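Local structure of T-cell surface glycoprotein CD1A1 antigen (Gallus gallus, 3JVG) at residues V200-S205 / Q242-L247; R179-M184 / D238-L243. The protein is a CD1-family surface glycoprotein that probably presents lipid antigens to T cells from an MHC-I-like groove, this chain being its ectodomain. All coordinates share one frame; numbering follows the deposited sequence.

Contact 1. Residues V200-S205 / Q242-L247; sequences VCRVTS and QLRSTL
V200 and T246 begin a pairing of antiparallel strands in the immunoglobulin C1-set domain, the inner two of a four-stranded sheet of its sandwich. They are a non-hydrogen-bonded pair: V200 CG2 lies 4.1 Å from T246 CG2, the two side chains side by side and pointing the same way, as suits beta-branched residues in a strand. At C201 the backbones join in both directions. C201 N donates to S245 O at 2.7 Å, almost straight at 178°, and C201 O accepts from S245 N. C201 SG is anti to the backbone N (chi1 -178°) and turns into the sandwich, where it closes the disulfide with C259 of the other sheet; W215 packs nearby, and the small S245 fits beside them, S245 OG making a weak hydrogen bond to W215 NE1. R202 leaves on the face of V200, toward the chain of another protein, probably beta2-microglobulin. Its extended chain runs beside Q242, whose OE1 lies 3.7 Å from R202 NH2 at the guanidinium edge, too long for a bond; NH2 bonds instead to a polar side chain of that other chain, and Q242 NE2 to its backbone and to N236. R244 faces the same partner, in a cation-pi contact with an aromatic side chain. V203 returns to the core: V203 N donates to L243 O at 2.8 Å, and both side chains meet V213. Last comes T204, whose hydroxyl bonds to N236 and the partner's backbone, while T204 OG1 lies 3.0 Å from Q242 CG, the two side chains side by side.

Contact 2. Residues R179-M184 / D238-L243; sequences RQVPPM and DLTYQL
Where the chain leaves the helical end of the MHC-I-like domain and enters the immunoglobulin domain, the linker arginine R179 reaches across to the backbone of L239, in the turn before strand 241-249. An arginine suits this span, having both the length and several N-H groups at its tip. With CG anti to the backbone N (chi1 158°) and the chain stretched out to NE, the guanidinium arrives end-on, and R179 NH1 and NH2 both donate to L239 O, each at 3.0 Å. The oxygen sits in the guanidinium plane, but the two bonds differ at the acceptor: NH1 is tilted only 15° from the carbonyl plane, whereas NH2 stands well above it, 59° out. This backbone grip ties the linker to the loop joining strands 228-235 and 241-249 of the C1-set sheet. Y207 adds a cation-pi contact to R179 and also touches L239, whose CD2 lies 3.7 Å from R179 NH1. The methyl T240 CG2 rests 4.3 Å from V181 CB, while the T240 hydroxyl branches off to its own partner: T240 OG1 donates to D238 OD1 at 2.7 Å, on the syn lone pair, and D238 OD2 forms a salt bridge with a basic side chain of another protein's chain.

In the fold
Contacts 1 and 2, their centres about 12 Å apart, both use strand 241-249 and share Q242 and L243. Contact 1 joins the inner strands of a sheet, and contact 2 lies at the start of one of them. They also meet at strand 197-206: T204 O and M184 N, 2.8 Å apart, probably form a hydrogen bond as the linker becomes the edge strand 184-191, and V181 CG1 packs 3.2 Å from S205 O. N236 connects them as well, bonding to T204, T240 and Q242. Both belong to the membrane-proximal part of a CD1 molecule, away from the helix-lined groove, and both border the chain of another protein.

Contact 1. Residues V200-S205 / Q242-L247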
loop_
_atom_site.group_PDB
_atom_site.type_symbol
_atom_site.label_atom_id
_atom_site.label_comp_id
_atom_site.label_asym_id
_atom_site.label_seq_id
_atom_site.Cartn_x
_atom_site.Cartn_y
_atom_site.Cartn_z
ATOM N N VAL A 200 -16.571 -13.055 -15.710
ATOM C CA VAL A 200 -15.974 -12.217 -14.653
ATOM C C VAL A 200 -16.337 -12.737 -13.255
ATOM O O VAL A 200 -17.525 -12.879 -12.928
ATOM C CB VAL A 200 -16.499 -10.759 -14.685
ATOM C CG1 VAL A 200 -15.743 -9.918 -13.695
ATOM C CG2 VAL A 200 -16.441 -10.144 -16.094
ATOM N N CYS A 201 -15.321 -12.997 -12.431
ATOM C CA CYS A 201 -15.555 -13.321 -11.075
ATOM C C CYS A 201 -15.032 -12.121 -10.245
ATOM O O CYS A 201 -13.836 -11.798 -10.302
ATOM C CB CYS A 201 -14.817 -14.625 -10.700
ATOM S SG CYS A 201 -15.096 -15.159 -8.997
ATOM N N ARG A 202 -15.943 -11.475 -9.509
ATOM C CA ARG A 202 -15.657 -10.308 -8.680
ATOM C C ARG A 202 -15.856 -10.694 -7.222
ATOM O O ARG A 202 -16.957 -11.110 -6.803
ATOM C CB ARG A 202 -16.550 -9.139 -9.069
ATOM C CG ARG A 202 -16.498 -7.969 -8.117
ATOM C CD ARG A 202 -17.589 -6.897 -8.410
ATOM N NE ARG A 202 -17.275 -5.675 -7.652
ATOM C CZ ARG A 202 -17.996 -4.557 -7.670
ATOM N NH1 ARG A 202 -19.111 -4.492 -8.371
ATOM N NH2 ARG A 202 -17.609 -3.508 -6.971
ATOM N N VAL A 203 -14.759 -10.597 -6.470
ATOM C CA VAL A 203 -14.729 -11.016 -5.108
ATOM C C VAL A 203 -14.438 -9.754 -4.307
ATOM O O VAL A 203 -13.511 -8.981 -4.634
ATOM C CB VAL A 203 -13.575 -12.047 -4.895
ATOM C CG1 VAL A 203 -13.705 -12.660 -3.545
ATOM C CG2 VAL A 203 -13.640 -13.172 -6.004
ATOM N N THR A 204 -15.199 -9.555 -3.238
ATOM C CA THR A 204 -14.900 -8.445 -2.325
ATOM C C THR A 204 -15.069 -8.829 -0.848
ATOM O O THR A 204 -15.459 -9.986 -0.497
ATOM C CB THR A 204 -15.774 -7.203 -2.727
ATOM O OG1 THR A 204 -15.292 -5.982 -2.088
ATOM C CG2 THR A 204 -17.265 -7.491 -2.477
ATOM N N SER A 205 -14.744 -7.865 0.017
ATOM C CA SER A 205 -14.938 -7.994 1.445
ATOM C C SER A 205 -13.950 -8.912 2.177
ATOM O O SER A 205 -14.165 -9.170 3.335
ATOM C CB SER A 205 -16.353 -8.476 1.767
ATOM O OG SER A 205 -17.277 -7.534 1.264
ATOM N N GLN A 242 -10.488 -6.580 -2.618
ATOM C CA GLN A 242 -11.307 -6.926 -3.739
ATOM C C GLN A 242 -10.410 -7.436 -4.785
ATOM O O GLN A 242 -9.274 -6.955 -4.919
ATOM C CB GLN A 242 -11.980 -5.709 -4.371
ATOM C CG GLN A 242 -12.915 -4.951 -3.515
ATOM C CD GLN A 242 -14.017 -4.233 -4.342
ATOM O OE1 GLN A 242 -14.369 -4.629 -5.476
ATOM N NE2 GLN A 242 -14.537 -3.165 -3.770
ATOM N N LEU A 243 -10.948 -8.365 -5.574
ATOM C CA LEU A 243 -10.219 -8.977 -6.687
ATOM C C LEU A 243 -11.210 -9.193 -7.825
ATOM O O LEU A 243 -12.354 -9.539 -7.554
ATOM C CB LEU A 243 -9.675 -10.376 -6.307
ATOM C CG LEU A 243 -8.214 -10.723 -6.637
ATOM C CD1 LEU A 243 -7.936 -12.228 -6.739
ATOM C CD2 LEU A 243 -7.660 -10.017 -7.868
ATOM N N ARG A 244 -10.764 -9.047 -9.081
ATOM C CA ARG A 244 -11.542 -9.545 -10.210
ATOM C C ARG A 244 -10.703 -10.493 -11.059
ATOM O O ARG A 244 -9.532 -10.247 -11.278
ATOM C CB ARG A 244 -12.104 -8.405 -11.093
ATOM C CG ARG A 244 -12.899 -7.317 -10.320
ATOM C CD ARG A 244 -13.845 -6.478 -11.181
ATOM N NE ARG A 244 -13.183 -5.505 -12.059
ATOM C CZ ARG A 244 -12.660 -4.337 -11.665
ATOM N NH1 ARG A 244 -12.684 -3.992 -10.372
ATOM N NH2 ARG A 244 -12.085 -3.524 -12.568
ATOM N N SER A 245 -11.311 -11.570 -11.523
ATOM C CA SER A 245 -10.639 -12.534 -12.387
ATOM C C SER A 245 -11.563 -12.782 -13.561
ATOM O O SER A 245 -12.793 -12.838 -13.380
ATOM C CB SER A 245 -10.382 -13.857 -11.599
ATOM O OG SER A 245 -9.972 -14.918 -12.459
ATOM N N THR A 246 -10.994 -12.933 -14.761
ATOM C CA THR A 246 -11.792 -13.129 -15.938
ATOM C C THR A 246 -11.315 -14.294 -16.805
ATOM O O THR A 246 -10.118 -14.671 -16.770
ATOM C CB THR A 246 -11.919 -11.848 -16.823
ATOM O OG1 THR A 246 -10.664 -11.551 -17.456
ATOM C CG2 THR A 246 -12.403 -10.663 -16.031
ATOM N N LEU A 247 -12.265 -14.814 -17.600
ATOM C CA LEU A 247 -12.082 -15.959 -18.467
ATOM C C LEU A 247 -12.862 -15.765 -19.740
ATOM O O LEU A 247 -14.089 -15.671 -19.742
ATOM C CB LEU A 247 -12.551 -17.257 -17.802
ATOM C CG LEU A 247 -12.263 -18.512 -18.615
ATOM C CD1 LEU A 247 -10.815 -18.626 -19.042
ATOM C CD2 LEU A 247 -12.720 -19.758 -17.856
#

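Contact 2. Residues R179-M184 / D238-L243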
loop_
_atom_site.group_PDB
_atom_site.type_symbol
_atom_site.label_atom_id
_atom_site.label_comp_id
_atom_site.label_asym_id
_atom_site.label_seq_id
_atom_site.Cartn_x
_atom_site.Cartn_y
_atom_site.Cartn_z
ATOM N N ARG A 179 -7.883 -10.783 12.806
ATOM C CA ARG A 179 -9.170 -10.428 12.275
ATOM C C ARG A 179 -9.349 -11.162 10.948
ATOM O O ARG A 179 -8.425 -11.235 10.115
ATOM C CB ARG A 179 -9.218 -8.900 12.138
ATOM C CG ARG A 179 -10.217 -8.350 11.147
ATOM C CD ARG A 179 -10.299 -6.820 11.300
ATOM N NE ARG A 179 -11.158 -6.240 10.281
ATOM C CZ ARG A 179 -10.732 -5.884 9.066
ATOM N NH1 ARG A 179 -9.453 -6.013 8.731
ATOM N NH2 ARG A 179 -11.572 -5.371 8.188
ATOM N N GLN A 180 -10.491 -11.796 10.775
ATOM C CA GLN A 180 -10.839 -12.256 9.449
ATOM C C GLN A 180 -12.221 -11.821 8.981
ATOM O O GLN A 180 -13.154 -11.699 9.771
ATOM C CB GLN A 180 -10.691 -13.757 9.319
ATOM C CG GLN A 180 -11.384 -14.511 10.366
ATOM C CD GLN A 180 -11.243 -15.997 10.163
ATOM O OE1 GLN A 180 -10.127 -16.517 10.023
ATOM N NE2 GLN A 180 -12.385 -16.690 10.113
ATOM N N VAL A 181 -12.339 -11.618 7.668
ATOM C CA VAL A 181 -13.618 -11.254 7.034
ATOM C C VAL A 181 -13.786 -12.128 5.807
ATOM O O VAL A 181 -12.885 -12.203 4.977
ATOM C CB VAL A 181 -13.734 -9.711 6.718
ATOM C CG1 VAL A 181 -15.169 -9.339 6.378
ATOM C CG2 VAL A 181 -13.370 -8.888 7.928
ATOM N N PRO A 182 -14.915 -12.860 5.718
ATOM C CA PRO A 182 -15.090 -13.727 4.562
ATOM C C PRO A 182 -15.330 -13.016 3.199
ATOM O O PRO A 182 -16.032 -11.993 3.123
ATOM C CB PRO A 182 -16.298 -14.606 4.919
ATOM C CG PRO A 182 -16.699 -14.258 6.313
ATOM C CD PRO A 182 -15.995 -12.984 6.712
ATOM N N PRO A 183 -14.788 -13.599 2.121
ATOM C CA PRO A 183 -15.070 -13.067 0.757
ATOM C C PRO A 183 -16.547 -13.219 0.356
ATOM O O PRO A 183 -17.229 -14.178 0.773
ATOM C CB PRO A 183 -14.199 -13.947 -0.168
ATOM C CG PRO A 183 -14.001 -15.245 0.607
ATOM C CD PRO A 183 -13.973 -14.834 2.104
ATOM N N MET A 184 -17.035 -12.249 -0.422
ATOM C CA MET A 184 -18.281 -12.413 -1.153
ATOM C C MET A 184 -17.933 -12.379 -2.637
ATOM O O MET A 184 -17.047 -11.621 -3.074
ATOM C CB MET A 184 -19.259 -11.319 -0.773
ATOM C CG MET A 184 -19.668 -11.377 0.728
ATOM S SD MET A 184 -20.663 -10.014 1.467
ATOM C CE MET A 184 -19.851 -8.519 0.903
ATOM N N ASP A 238 -12.420 -0.121 4.276
ATOM C CA ASP A 238 -12.594 -0.699 5.618
ATOM C C ASP A 238 -11.573 -1.799 5.887
ATOM O O ASP A 238 -11.883 -2.769 6.583
ATOM C CB ASP A 238 -14.059 -1.216 5.792
ATOM C CG ASP A 238 -14.369 -2.369 4.865
ATOM O OD1 ASP A 238 -13.523 -2.658 3.978
ATOM O OD2 ASP A 238 -15.429 -3.017 5.020
ATOM N N LEU A 239 -10.371 -1.687 5.310
ATOM C CA LEU A 239 -9.373 -2.759 5.397
ATOM C C LEU A 239 -9.885 -4.195 5.066
ATOM O O LEU A 239 -9.739 -5.163 5.858
ATOM C CB LEU A 239 -8.640 -2.710 6.757
ATOM C CG LEU A 239 -7.330 -3.554 6.821
ATOM C CD1 LEU A 239 -6.291 -3.155 5.775
ATOM C CD2 LEU A 239 -6.756 -3.524 8.225
ATOM N N THR A 240 -10.482 -4.305 3.879
ATOM C CA THR A 240 -10.796 -5.578 3.271
ATOM C C THR A 240 -10.316 -5.340 1.871
ATOM O O THR A 240 -9.859 -4.229 1.580
ATOM C CB THR A 240 -12.302 -5.898 3.284
ATOM O OG1 THR A 240 -13.054 -4.903 2.580
ATOM C CG2 THR A 240 -12.818 -6.016 4.717
ATOM N N TYR A 241 -10.415 -6.357 1.021
ATOM C CA TYR A 241 -9.831 -6.348 -0.290
ATOM C C TYR A 241 -10.833 -6.847 -1.340
ATOM O O TYR A 241 -11.876 -7.461 -1.001
ATOM C CB TYR A 241 -8.589 -7.215 -0.283
ATOM C CG TYR A 241 -7.462 -6.639 0.596
ATOM C CD1 TYR A 241 -6.631 -5.629 0.100
ATOM C CD2 TYR A 241 -7.264 -7.086 1.905
ATOM C CE1 TYR A 241 -5.578 -5.091 0.857
ATOM C CE2 TYR A 241 -6.217 -6.549 2.721
ATOM C CZ TYR A 241 -5.391 -5.529 2.189
ATOM O OH TYR A 241 -4.352 -4.954 2.918
ATOM N N GLN A 242 -10.488 -6.580 -2.618
ATOM C CA GLN A 242 -11.307 -6.926 -3.739
ATOM C C GLN A 242 -10.410 -7.436 -4.785
ATOM O O GLN A 242 -9.274 -6.955 -4.919
ATOM C CB GLN A 242 -11.980 -5.709 -4.371
ATOM C CG GLN A 242 -12.915 -4.951 -3.515
ATOM C CD GLN A 242 -14.017 -4.233 -4.342
ATOM O OE1 GLN A 242 -14.369 -4.629 -5.476
ATOM N NE2 GLN A 242 -14.537 -3.165 -3.770
ATOM N N LEU A 243 -10.948 -8.365 -5.574
ATOM C CA LEU A 243 -10.219 -8.977 -6.687
ATOM C C LEU A 243 -11.210 -9.193 -7.825
ATOM O O LEU A 243 -12.354 -9.539 -7.554
ATOM C CB LEU A 243 -9.675 -10.376 -6.307
ATOM C CG LEU A 243 -8.214 -10.723 -6.637
ATOM C CD1 LEU A 243 -7.936 -12.228 -6.739
ATOM C CD2 LEU A 243 -7.660 -10.017 -7.868
#